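Local coordinates for protein cpftsy (Physcomitrella patens, PDB 4AK9) that probably serves as the chloroplast receptor for the signal recognition particle, an SRP-type GTPase of the pathway that brings proteins to the thylakoid membrane, at residues L241-T246 and L252-E257; P63-K68 and C280-V285; A186-A191 and R226-A231. One frame throughout, in Å; residues are numbered along the deposited sequence.

Contact 1: residues L241-T246 and L252-E257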
ATOM      1  N   LEU A 241      -1.882  19.454   5.920  1.00 15.92           N
ATOM      2  CA  LEU A 241      -2.500  18.566   4.940  1.00 17.01           C
ATOM      3  C   LEU A 241      -3.133  17.318   5.618  1.00 15.82           C
ATOM      4  O   LEU A 241      -2.451  16.547   6.324  1.00 16.45           O
ATOM      5  CB  LEU A 241      -1.439  18.152   3.891  1.00 16.37           C
ATOM      6  CG  LEU A 241      -1.901  17.099   2.892  1.00 18.98           C
ATOM      7  CD1 LEU A 241      -3.037  17.616   2.009  1.00 17.58           C
ATOM      8  CD2 LEU A 241      -0.741  16.628   2.009  1.00 18.22           C
ATOM      9  N   VAL A 242      -4.426  17.134   5.400  1.00 16.12           N
ATOM     10  CA  VAL A 242      -5.152  16.054   6.056  1.00 17.20           C
ATOM     11  C   VAL A 242      -5.172  14.884   5.085  1.00 18.22           C
ATOM     12  O   VAL A 242      -5.583  15.032   3.935  1.00 17.85           O
ATOM     13  CB  VAL A 242      -6.612  16.457   6.392  1.00 18.78           C
ATOM     14  CG1 VAL A 242      -7.327  15.255   7.072  1.00 23.42           C
ATOM     15  CG2 VAL A 242      -6.645  17.667   7.289  1.00 18.10           C
ATOM     16  N   LEU A 243      -4.661  13.737   5.527  1.00 16.89           N
ATOM     17  CA  LEU A 243      -4.576  12.539   4.666  1.00 19.74           C
ATOM     18  C   LEU A 243      -5.276  11.353   5.324  1.00 19.27           C
ATOM     19  O   LEU A 243      -5.121  11.135   6.523  1.00 20.98           O
ATOM     20  CB  LEU A 243      -3.111  12.177   4.459  1.00 20.23           C
ATOM     21  CG  LEU A 243      -2.280  13.295   3.809  1.00 19.59           C
ATOM     22  CD1 LEU A 243      -0.837  12.997   4.015  1.00 19.47           C
ATOM     23  CD2 LEU A 243      -2.649  13.343   2.323  1.00 20.58           C
ATOM     24  N   ASP A 244      -6.027  10.595   4.541  1.00 21.86           N
ATOM     25  CA  ASP A 244      -6.760   9.419   5.040  1.00 22.29           C
ATOM     26  C   ASP A 244      -5.836   8.197   5.212  1.00 18.79           C
ATOM     27  O   ASP A 244      -5.416   7.560   4.225  1.00 19.32           O
ATOM     28  CB  ASP A 244      -7.879   9.094   4.048  1.00 23.55           C
ATOM     29  CG  ASP A 244      -8.822   8.012   4.541  1.00 31.93           C
ATOM     30  OD1 ASP A 244      -8.405   7.177   5.391  1.00 26.53           O
ATOM     31  OD2 ASP A 244     -10.001   7.999   4.081  1.00 33.83           O
ATOM     32  N   GLY A 245      -5.562   7.856   6.472  1.00 20.32           N
ATOM     33  CA  GLY A 245      -4.671   6.761   6.837  1.00 18.41           C
ATOM     34  C   GLY A 245      -5.104   5.414   6.274  1.00 20.47           C
ATOM     35  O   GLY A 245      -4.276   4.507   6.084  1.00 20.04           O
ATOM     36  N   THR A 246      -6.379   5.266   5.938  1.00 19.75           N
ATOM     37  CA  THR A 246      -6.814   3.965   5.406  1.00 22.62           C
ATOM     38  C   THR A 246      -6.368   3.735   3.969  1.00 19.69           C
ATOM     39  O   THR A 246      -6.404   2.611   3.490  1.00 18.78           O
ATOM     40  CB  THR A 246      -8.323   3.720   5.522  1.00 23.92           C
ATOM     41  OG1 THR A 246      -9.034   4.655   4.697  1.00 22.05           O
ATOM     42  CG2 THR A 246      -8.778   3.818   6.984  1.00 27.57           C
ATOM     43  N   LEU A 252       0.726   9.023  -0.513  1.00 23.71           N
ATOM     44  CA  LEU A 252       1.907   9.764  -0.956  1.00 26.00           C
ATOM     45  C   LEU A 252       1.674  10.528  -2.264  1.00 24.13           C
ATOM     46  O   LEU A 252       2.243  11.606  -2.435  1.00 27.89           O
ATOM     47  CB  LEU A 252       3.127   8.838  -1.134  1.00 25.31           C
ATOM     48  CG  LEU A 252       4.191   8.740  -0.041  1.00 30.51           C
ATOM     49  CD1 LEU A 252       3.604   8.625   1.341  1.00 32.57           C
ATOM     50  CD2 LEU A 252       5.112   7.536  -0.326  1.00 35.79           C
ATOM     51  N   ALA A 253       0.840   9.992  -3.158  1.00 24.82           N
ATOM     52  CA  ALA A 253       0.579  10.656  -4.446  1.00 27.24           C
ATOM     53  C   ALA A 253      -0.089  12.020  -4.240  1.00 31.58           C
ATOM     54  O   ALA A 253       0.403  13.055  -4.721  1.00 25.42           O
ATOM     55  CB  ALA A 253      -0.261   9.761  -5.373  1.00 30.93           C
ATOM     56  N   GLN A 254      -1.175  12.041  -3.475  1.00 31.60           N
ATOM     57  CA  GLN A 254      -1.860  13.309  -3.238  1.00 36.66           C
ATOM     58  C   GLN A 254      -1.023  14.229  -2.323  1.00 26.63           C
ATOM     59  O   GLN A 254      -1.107  15.458  -2.431  1.00 30.99           O
ATOM     60  CB  GLN A 254      -3.285  13.078  -2.701  1.00 31.23           C
ATOM     61  CG  GLN A 254      -3.309  12.509  -1.329  1.00 31.09           C
ATOM     62  CD  GLN A 254      -4.684  12.053  -0.924  1.00 35.59           C
ATOM     63  OE1 GLN A 254      -5.310  12.667  -0.063  1.00 31.87           O
ATOM     64  NE2 GLN A 254      -5.168  10.958  -1.538  1.00 32.93           N
ATOM     65  N   ALA A 255      -0.176  13.668  -1.459  1.00 28.15           N
ATOM     66  CA  ALA A 255       0.679  14.513  -0.618  1.00 22.87           C
ATOM     67  C   ALA A 255       1.733  15.273  -1.426  1.00 30.01           C
ATOM     68  O   ALA A 255       2.021  16.461  -1.177  1.00 23.29           O
ATOM     69  CB  ALA A 255       1.332  13.714   0.468  1.00 31.17           C
ATOM     70  N   ARG A 256       2.334  14.583  -2.390  1.00 25.83           N
ATOM     71  CA  ARG A 256       3.288  15.234  -3.282  1.00 25.95           C
ATOM     72  C   ARG A 256       2.614  16.333  -4.097  1.00 22.46           C
ATOM     73  O   ARG A 256       3.170  17.423  -4.246  1.00 24.39           O
ATOM     74  CB  ARG A 256       3.884  14.206  -4.237  1.00 23.22           C
ATOM     75  CG  ARG A 256       4.792  13.236  -3.520  1.00 28.88           C
ATOM     76  CD  ARG A 256       5.554  12.335  -4.494  1.00 33.55           C
ATOM     77  NE  ARG A 256       6.721  11.784  -3.818  1.00 42.68           N
ATOM     78  CZ  ARG A 256       6.812  10.541  -3.361  1.00 43.88           C
ATOM     79  NH1 ARG A 256       5.810   9.678  -3.545  1.00 45.22           N
ATOM     80  NH2 ARG A 256       7.925  10.159  -2.746  1.00 38.92           N
ATOM     81  N   GLU A 257       1.421  16.042  -4.600  1.00 25.99           N
ATOM     82  CA  GLU A 257       0.680  16.990  -5.428  1.00 25.18           C
ATOM     83  C   GLU A 257       0.326  18.238  -4.641  1.00 28.56           C
ATOM     84  O   GLU A 257       0.560  19.361  -5.119  1.00 24.55           O
ATOM     85  CB  GLU A 257      -0.585  16.343  -5.995  1.00 32.71           C
ATOM     86  CG  GLU A 257      -0.295  15.291  -7.064  1.00 41.36           C
ATOM     87  CD  GLU A 257      -1.517  14.433  -7.423  1.00 53.82           C
ATOM     88  OE1 GLU A 257      -2.636  15.003  -7.524  1.00 64.31           O
ATOM     89  OE2 GLU A 257      -1.345  13.198  -7.619  1.00 54.77           O
TER
HETATM   90  O   HOH W   1      -5.465  14.865   0.950  1.00 29.38           O
HETATM   91  O   HOH W   2      -6.700  11.331   1.990  1.00 32.59           O

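Contact 2: residues P63-K68 and C280-V285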
ATOM      1  N   PRO A  63       8.564   0.452   0.081  1.00 21.50           N
ATOM      2  CA  PRO A  63       9.796  -0.279  -0.288  1.00 23.13           C
ATOM      3  C   PRO A  63      11.071   0.493   0.077  1.00 21.33           C
ATOM      4  O   PRO A  63      12.002  -0.082   0.637  1.00 22.93           O
ATOM      5  CB  PRO A  63       9.666  -0.440  -1.809  1.00 23.74           C
ATOM      6  CG  PRO A  63       8.130  -0.583  -2.005  1.00 25.09           C
ATOM      7  CD  PRO A  63       7.541   0.425  -0.997  1.00 21.73           C
ATOM      8  N   LYS A  64      11.127   1.789  -0.209  1.00 19.16           N
ATOM      9  CA  LYS A  64      12.346   2.519   0.123  1.00 22.21           C
ATOM     10  C   LYS A  64      12.596   2.683   1.613  1.00 23.27           C
ATOM     11  O   LYS A  64      13.747   2.617   2.060  1.00 22.53           O
ATOM     12  CB  LYS A  64      12.372   3.876  -0.568  1.00 29.33           C
ATOM     13  CG  LYS A  64      12.494   3.729  -2.061  1.00 34.99           C
ATOM     14  CD  LYS A  64      12.562   5.091  -2.703  1.00 52.11           C
ATOM     15  CE  LYS A  64      11.898   5.039  -4.071  1.00 59.89           C
ATOM     16  NZ  LYS A  64      10.848   6.105  -4.217  1.00 75.45           N
ATOM     17  N   THR A  65      11.531   2.912   2.375  1.00 21.35           N
ATOM     18  CA  THR A  65      11.646   3.115   3.824  1.00 17.38           C
ATOM     19  C   THR A  65      12.039   1.788   4.518  1.00 20.58           C
ATOM     20  O   THR A  65      12.941   1.750   5.386  1.00 18.92           O
ATOM     21  CB  THR A  65      10.294   3.648   4.403  1.00 21.46           C
ATOM     22  OG1 THR A  65       9.965   4.905   3.772  1.00 24.39           O
ATOM     23  CG2 THR A  65      10.342   3.844   5.924  1.00 19.91           C
ATOM     24  N   ALA A  66      11.373   0.705   4.139  1.00 17.26           N
ATOM     25  CA  ALA A  66      11.676  -0.629   4.680  1.00 20.92           C
ATOM     26  C   ALA A  66      13.109  -1.047   4.321  1.00 23.63           C
ATOM     27  O   ALA A  66      13.804  -1.655   5.148  1.00 22.28           O
ATOM     28  CB  ALA A  66      10.649  -1.688   4.157  1.00 20.63           C
ATOM     29  N   LEU A  67      13.545  -0.716   3.101  1.00 19.78           N
ATOM     30  CA  LEU A  67      14.910  -1.034   2.651  1.00 24.72           C
ATOM     31  C   LEU A  67      15.923  -0.363   3.577  1.00 25.95           C
ATOM     32  O   LEU A  67      16.850  -1.001   4.093  1.00 25.92           O
ATOM     33  CB  LEU A  67      15.106  -0.595   1.192  1.00 23.88           C
ATOM     34  CG  LEU A  67      16.505  -0.592   0.564  1.00 32.41           C
ATOM     35  CD1 LEU A  67      17.229  -1.899   0.835  1.00 33.68           C
ATOM     36  CD2 LEU A  67      16.356  -0.367  -0.932  1.00 32.73           C
ATOM     37  N   LYS A  68      15.729   0.920   3.846  1.00 22.03           N
ATOM     38  CA  LYS A  68      16.726   1.616   4.648  1.00 25.33           C
ATOM     39  C   LYS A  68      16.682   1.240   6.129  1.00 29.01           C
ATOM     40  O   LYS A  68      17.721   1.241   6.793  1.00 27.08           O
ATOM     41  CB  LYS A  68      16.635   3.120   4.465  1.00 30.52           C
ATOM     42  CG  LYS A  68      15.437   3.719   5.106  1.00 31.96           C
ATOM     43  CD  LYS A  68      15.539   5.231   5.085  1.00 36.16           C
ATOM     44  CE  LYS A  68      15.693   5.744   3.674  1.00 38.68           C
ATOM     45  NZ  LYS A  68      15.387   7.199   3.611  1.00 41.47           N
ATOM     46  N   CYS A 280       2.524   3.717   7.224  1.00 19.51           N
ATOM     47  CA  CYS A 280       2.448   4.852   6.305  1.00 21.76           C
ATOM     48  C   CYS A 280       2.879   6.165   6.979  1.00 20.34           C
ATOM     49  O   CYS A 280       3.404   7.069   6.316  1.00 19.65           O
ATOM     50  CB  CYS A 280       1.042   5.002   5.680  1.00 19.20           C
ATOM     51  SG  CYS A 280      -0.245   5.538   6.826  1.00 23.56           S
ATOM     52  N   VAL A 281       2.697   6.257   8.290  1.00 20.05           N
ATOM     53  CA  VAL A 281       3.211   7.395   9.058  1.00 18.02           C
ATOM     54  C   VAL A 281       4.727   7.566   8.855  1.00 17.25           C
ATOM     55  O   VAL A 281       5.233   8.693   8.665  1.00 17.35           O
ATOM     56  CB  VAL A 281       2.896   7.225  10.551  1.00 17.50           C
ATOM     57  CG1 VAL A 281       3.556   8.328  11.394  1.00 17.95           C
ATOM     58  CG2 VAL A 281       1.387   7.216  10.760  1.00 19.74           C
ATOM     59  N   VAL A 282       5.462   6.468   8.944  1.00 14.19           N
ATOM     60  CA  VAL A 282       6.909   6.521   8.799  1.00 16.96           C
ATOM     61  C   VAL A 282       7.297   6.841   7.370  1.00 16.41           C
ATOM     62  O   VAL A 282       8.155   7.685   7.109  1.00 15.66           O
ATOM     63  CB  VAL A 282       7.538   5.166   9.251  1.00 17.87           C
ATOM     64  CG1 VAL A 282       9.088   5.249   9.177  1.00 17.55           C
ATOM     65  CG2 VAL A 282       7.060   4.847  10.652  1.00 20.27           C
ATOM     66  N   SER A 283       6.623   6.204   6.432  1.00 15.16           N
ATOM     67  CA  SER A 283       6.922   6.405   5.021  1.00 18.08           C
ATOM     68  C   SER A 283       6.710   7.840   4.582  1.00 17.76           C
ATOM     69  O   SER A 283       7.502   8.380   3.801  1.00 16.12           O
ATOM     70  CB  SER A 283       6.049   5.491   4.177  1.00 20.35           C
ATOM     71  OG  SER A 283       6.307   4.114   4.521  1.00 22.27           O
ATOM     72  N   VAL A 284       5.625   8.458   5.050  1.00 15.24           N
ATOM     73  CA  VAL A 284       5.366   9.845   4.644  1.00 15.98           C
ATOM     74  C   VAL A 284       6.410  10.807   5.220  1.00 17.22           C
ATOM     75  O   VAL A 284       6.896  11.699   4.524  1.00 19.57           O
ATOM     76  CB  VAL A 284       3.874  10.294   4.898  1.00 20.23           C
ATOM     77  CG1 VAL A 284       3.640  10.654   6.329  1.00 20.99           C
ATOM     78  CG2 VAL A 284       3.555  11.530   4.056  1.00 24.91           C
ATOM     79  N   VAL A 285       6.812  10.601   6.461  1.00 14.17           N
ATOM     80  CA  VAL A 285       7.834  11.468   7.066  1.00 16.14           C
ATOM     81  C   VAL A 285       9.168  11.262   6.349  1.00 17.72           C
ATOM     82  O   VAL A 285       9.843  12.224   5.989  1.00 17.42           O
ATOM     83  CB  VAL A 285       7.968  11.199   8.565  1.00 17.42           C
ATOM     84  CG1 VAL A 285       9.189  11.984   9.152  1.00 16.30           C
ATOM     85  CG2 VAL A 285       6.674  11.608   9.274  1.00 16.40           C
TER

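Contact 3: residues A186-A191 and R226-A231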
ATOM      1  N   ALA A 186     -12.021  35.442  -0.623  1.00 36.26           N
ATOM      2  CA  ALA A 186     -12.705  36.541   0.063  1.00 38.05           C
ATOM      3  C   ALA A 186     -13.197  36.147   1.462  1.00 33.33           C
ATOM      4  O   ALA A 186     -13.157  36.956   2.390  1.00 33.65           O
ATOM      5  CB  ALA A 186     -13.847  37.075  -0.780  1.00 39.79           C
ATOM      6  N   VAL A 187     -13.672  34.910   1.602  1.00 35.11           N
ATOM      7  CA  VAL A 187     -14.092  34.399   2.901  1.00 31.22           C
ATOM      8  C   VAL A 187     -12.911  34.347   3.846  1.00 27.92           C
ATOM      9  O   VAL A 187     -13.006  34.772   5.007  1.00 31.02           O
ATOM     10  CB  VAL A 187     -14.684  32.965   2.782  1.00 37.03           C
ATOM     11  CG1 VAL A 187     -14.986  32.379   4.171  1.00 37.16           C
ATOM     12  CG2 VAL A 187     -15.925  32.982   1.914  1.00 39.50           C
ATOM     13  N   LEU A 188     -11.797  33.795   3.355  1.00 30.51           N
ATOM     14  CA  LEU A 188     -10.616  33.697   4.191  1.00 28.96           C
ATOM     15  C   LEU A 188     -10.103  35.080   4.619  1.00 25.65           C
ATOM     16  O   LEU A 188      -9.705  35.267   5.772  1.00 24.88           O
ATOM     17  CB  LEU A 188      -9.517  32.861   3.498  1.00 25.33           C
ATOM     18  CG  LEU A 188      -9.865  31.378   3.256  1.00 29.05           C
ATOM     19  CD1 LEU A 188      -8.613  30.544   2.999  1.00 27.60           C
ATOM     20  CD2 LEU A 188     -10.593  30.802   4.448  1.00 28.03           C
ATOM     21  N   SER A 189     -10.084  36.034   3.694  1.00 29.98           N
ATOM     22  CA  SER A 189      -9.528  37.346   4.022  1.00 31.49           C
ATOM     23  C   SER A 189     -10.439  38.072   4.999  1.00 31.80           C
ATOM     24  O   SER A 189      -9.965  38.718   5.927  1.00 33.72           O
ATOM     25  CB  SER A 189      -9.223  38.178   2.765  1.00 33.62           C
ATOM     26  OG  SER A 189     -10.378  38.447   2.007  1.00 37.76           O
ATOM     27  N   GLN A 190     -11.746  37.928   4.806  1.00 34.29           N
ATOM     28  CA  GLN A 190     -12.724  38.453   5.753  1.00 34.41           C
ATOM     29  C   GLN A 190     -12.523  37.867   7.156  1.00 35.98           C
ATOM     30  O   GLN A 190     -12.580  38.592   8.143  1.00 32.46           O
ATOM     31  CB  GLN A 190     -14.137  38.169   5.247  1.00 37.41           C
ATOM     32  CG  GLN A 190     -15.254  38.679   6.163  1.00 45.31           C
ATOM     33  CD  GLN A 190     -16.638  38.382   5.597  1.00 53.81           C
ATOM     34  OE1 GLN A 190     -16.788  38.108   4.396  1.00 49.41           O
ATOM     35  NE2 GLN A 190     -17.656  38.423   6.461  1.00 51.34           N
ATOM     36  N   ALA A 191     -12.282  36.559   7.261  1.00 26.78           N
ATOM     37  CA  ALA A 191     -12.070  35.974   8.579  1.00 27.94           C
ATOM     38  C   ALA A 191     -10.776  36.433   9.210  1.00 26.99           C
ATOM     39  O   ALA A 191     -10.720  36.643  10.414  1.00 25.93           O
ATOM     40  CB  ALA A 191     -12.081  34.443   8.498  1.00 29.29           C
ATOM     41  N   ARG A 226      -2.578  33.631  -0.822  1.00 26.22           N
ATOM     42  CA  ARG A 226      -2.198  35.042  -1.046  1.00 26.65           C
ATOM     43  C   ARG A 226      -3.105  36.026  -0.318  1.00 27.39           C
ATOM     44  O   ARG A 226      -2.621  36.994   0.275  1.00 28.25           O
ATOM     45  CB  ARG A 226      -2.179  35.369  -2.524  1.00 28.55           C
ATOM     46  CG  ARG A 226      -1.043  34.717  -3.277  1.00 35.28           C
ATOM     47  CD  ARG A 226      -1.061  35.191  -4.730  1.00 39.94           C
ATOM     48  NE  ARG A 226      -0.376  34.228  -5.577  1.00 49.28           N
ATOM     49  CZ  ARG A 226      -0.976  33.494  -6.510  1.00 40.58           C
ATOM     50  NH1 ARG A 226      -2.278  33.646  -6.743  1.00 40.45           N
ATOM     51  NH2 ARG A 226      -0.261  32.632  -7.226  1.00 42.81           N
ATOM     52  N   ALA A 227      -4.411  35.774  -0.363  1.00 24.00           N
ATOM     53  CA  ALA A 227      -5.387  36.570   0.374  1.00 26.99           C
ATOM     54  C   ALA A 227      -5.152  36.538   1.871  1.00 30.36           C
ATOM     55  O   ALA A 227      -5.304  37.556   2.540  1.00 29.04           O
ATOM     56  CB  ALA A 227      -6.789  36.116   0.063  1.00 26.85           C
ATOM     57  N   VAL A 228      -4.807  35.365   2.405  1.00 22.76           N
ATOM     58  CA  VAL A 228      -4.522  35.249   3.822  1.00 21.89           C
ATOM     59  C   VAL A 228      -3.283  36.074   4.179  1.00 26.05           C
ATOM     60  O   VAL A 228      -3.320  36.850   5.140  1.00 26.01           O
ATOM     61  CB  VAL A 228      -4.334  33.737   4.245  1.00 22.86           C
ATOM     62  CG1 VAL A 228      -3.652  33.622   5.592  1.00 23.77           C
ATOM     63  CG2 VAL A 228      -5.692  33.040   4.302  1.00 23.98           C
ATOM     64  N   SER A 229      -2.199  35.915   3.412  1.00 24.48           N
ATOM     65  CA  SER A 229      -0.950  36.660   3.696  1.00 24.43           C
ATOM     66  C   SER A 229      -1.090  38.177   3.510  1.00 27.74           C
ATOM     67  O   SER A 229      -0.411  38.953   4.175  1.00 27.55           O
ATOM     68  CB  SER A 229       0.214  36.153   2.841  1.00 28.09           C
ATOM     69  OG  SER A 229       0.558  34.824   3.219  1.00 29.22           O
ATOM     70  N   LYS A 230      -1.955  38.585   2.601  1.00 26.20           N
ATOM     71  CA  LYS A 230      -2.217  40.017   2.424  1.00 30.91           C
ATOM     72  C   LYS A 230      -2.985  40.593   3.618  1.00 34.21           C
ATOM     73  O   LYS A 230      -2.706  41.711   4.067  1.00 31.61           O
ATOM     74  CB  LYS A 230      -3.001  40.248   1.150  1.00 30.63           C
ATOM     75  CG  LYS A 230      -3.407  41.695   0.936  1.00 37.26           C
ATOM     76  CD  LYS A 230      -3.952  41.882  -0.455  1.00 40.67           C
ATOM     77  CE  LYS A 230      -4.699  43.197  -0.558  1.00 52.81           C
ATOM     78  NZ  LYS A 230      -5.175  43.413  -1.955  1.00 54.57           N
ATOM     79  N   ALA A 231      -3.948  39.836   4.143  1.00 29.49           N
ATOM     80  CA  ALA A 231      -4.701  40.294   5.316  1.00 30.29           C
ATOM     81  C   ALA A 231      -3.831  40.313   6.552  1.00 31.29           C
ATOM     82  O   ALA A 231      -4.016  41.146   7.435  1.00 30.93           O
ATOM     83  CB  ALA A 231      -5.925  39.416   5.553  1.00 33.40           C
TER

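Contact 1: residues L241-T246 and L252-E257
Gln254 reaches Leu243 from the helix with a polar group: its OE1 lies 3.6 Å from Leu243 CD2, and the same oxygen is tied to the strand backbone through water. A water molecule 2.8 Å from Gln254 OE1 donates to it and accepts from Asp244 N. A second water spans OE1 and Val242 O, although its very short distance to OE1 makes that bond doubtful. Gln254 has CG in the congested site between backbone N and carbonyl carbon (chi1 68°) and an extended chain beyond it, which carries the amide past the leucine methyl; NE2 bonds weakly to Glu54 of the second subunit. Strand 241-244 and helix 252-257 run nearly antiparallel, at 166° with axes 9.4 Å apart, as expected within the beta-alpha-beta unit that continues into strand 266-270 of the GTPase domain. The apolar half rests on Ala255: Leu241 CD2 lies 3.7 Å from Ala255 CA, while Leu243 CD1 comes to 4.2 Å from Ala255 CB. Where the strand ends, Asp244 forms an Asx turn, its OD1 accepting from Thr246 N (2.8 Å) and Thr246 OG1 (2.7 Å) on one face of the carboxylate. Asp244 OD2 forms a salt bridge with Lys271.

Contact 2: residues P63-K68 and C280-V285
Helices 63-68 and 280-285 come closest at Thr65 and Ser283, whose CA atoms are 5.9 Å apart, and only 114 Å² is buried between the two segments. Within 63-68, Thr65 alone buries surface against 280-285: its CB points toward the other helix and its two branches meet different neighbours. The methyl branch, CG2, stands anti to the backbone N and crosses Val282 at an angle, 3.8 Å from its CG1. The hydroxyl branch lies beside the backbone N (chi1 -60°) and comes up to the backbone of Ser283, with Thr65 OG1 3.6 Å from Ser283 CA. Thr65 OG1 and Ser283 OG are 3.8 Å apart, too far for a hydrogen bond, and each bonds elsewhere. Thr65 OG1 is joined to Asp286 OD2, whose other oxygen, OD1, takes a salt bridge from Lys68 NZ; Ser283 OG bonds to Gly62 N and Asp60 O, just ahead of helix 63-78. Helix 85-101 covers the junction, Leu99 touching Thr65 and Ile96 touching Val282. The segments fall in the helical-bundle and GTPase family regions respectively, so this is part of the interface between the N and G domains of an SRP GTPase. The two hydroxyls, buried yet satisfied by separate partners, thus link the domains in both directions: threonine to a carboxylate on the GTPase side, serine to backbone on the bundle side. The lysine nearby would be expected to favour the ionised form of Asp286.

Contact 3: residues A186-A191 and R226-A231
Ala227 O takes the helical hydrogen bond of Ala231 N, 3.1 Å away, and is also met from the neighbouring helix by Ser189 CB at 4.0 Å. This is a helix-helix contact on the flank of the P-loop GTPase domain: helix 184-197 leads into strand 202-205, and helix 215-231 follows that strand. The short segments run nearly parallel, crossing at -22°, with axes 8.3 Å apart. Small residues account for this closeness. Ser189 lies against Ala227 and Ala231, one helical turn apart, and its CA is 5.4 Å from the CA of Val228; the Ser189 and Ala227 CB atoms are 4.2 Å apart. The serine hydroxyl occupies the position between backbone N and carbonyl carbon (chi1 62°), which leaves OG near the carbonyls of Ala186 and Ala185, neither bond being certain or strong, while CB is the side-chain atom that touches Ala227. Toward the sheet bulkier, wholly apolar side chains take over. Leu188 and Val228 meet at a slant, Val228 CG2 lying 3.9 Å from Leu188 CB and 4.1 Å from Leu188 CD1. Leu188 also touches Ala150 of strand 147-150, and Val228 leans on Ala235 and Pro236 in the loop after its helix. At Ala231, the last residue of helix 215-231, the methyl group approaches the other backbone, its CB 4.1 Å from Ser189 O.

Overall arrangement
Contacts 1 and 2 are buried and adjoin each other: Leu252 of contact 1 packs on Val284 of contact 2, and Gly245 O lies against Cys280 SG. Their centres are 14 Å apart, and both reach the second subunit. Contact 3 is only partly buried; its centre lies 36 Å from that of contact 2, across the centre of the chain, and no other subunit touches it. Contacts 1 and 3 stay within the GTPase domain, successive elements of which they hold, since helix 215-231 leads to strand 238-244. Contact 2 alone joins that domain to the helical bundle. The chemistry differs accordingly: water-mediated and apolar in contact 1, buried hydroxyls in contact 2, small residues beside one leucine-valine pair in contact 3.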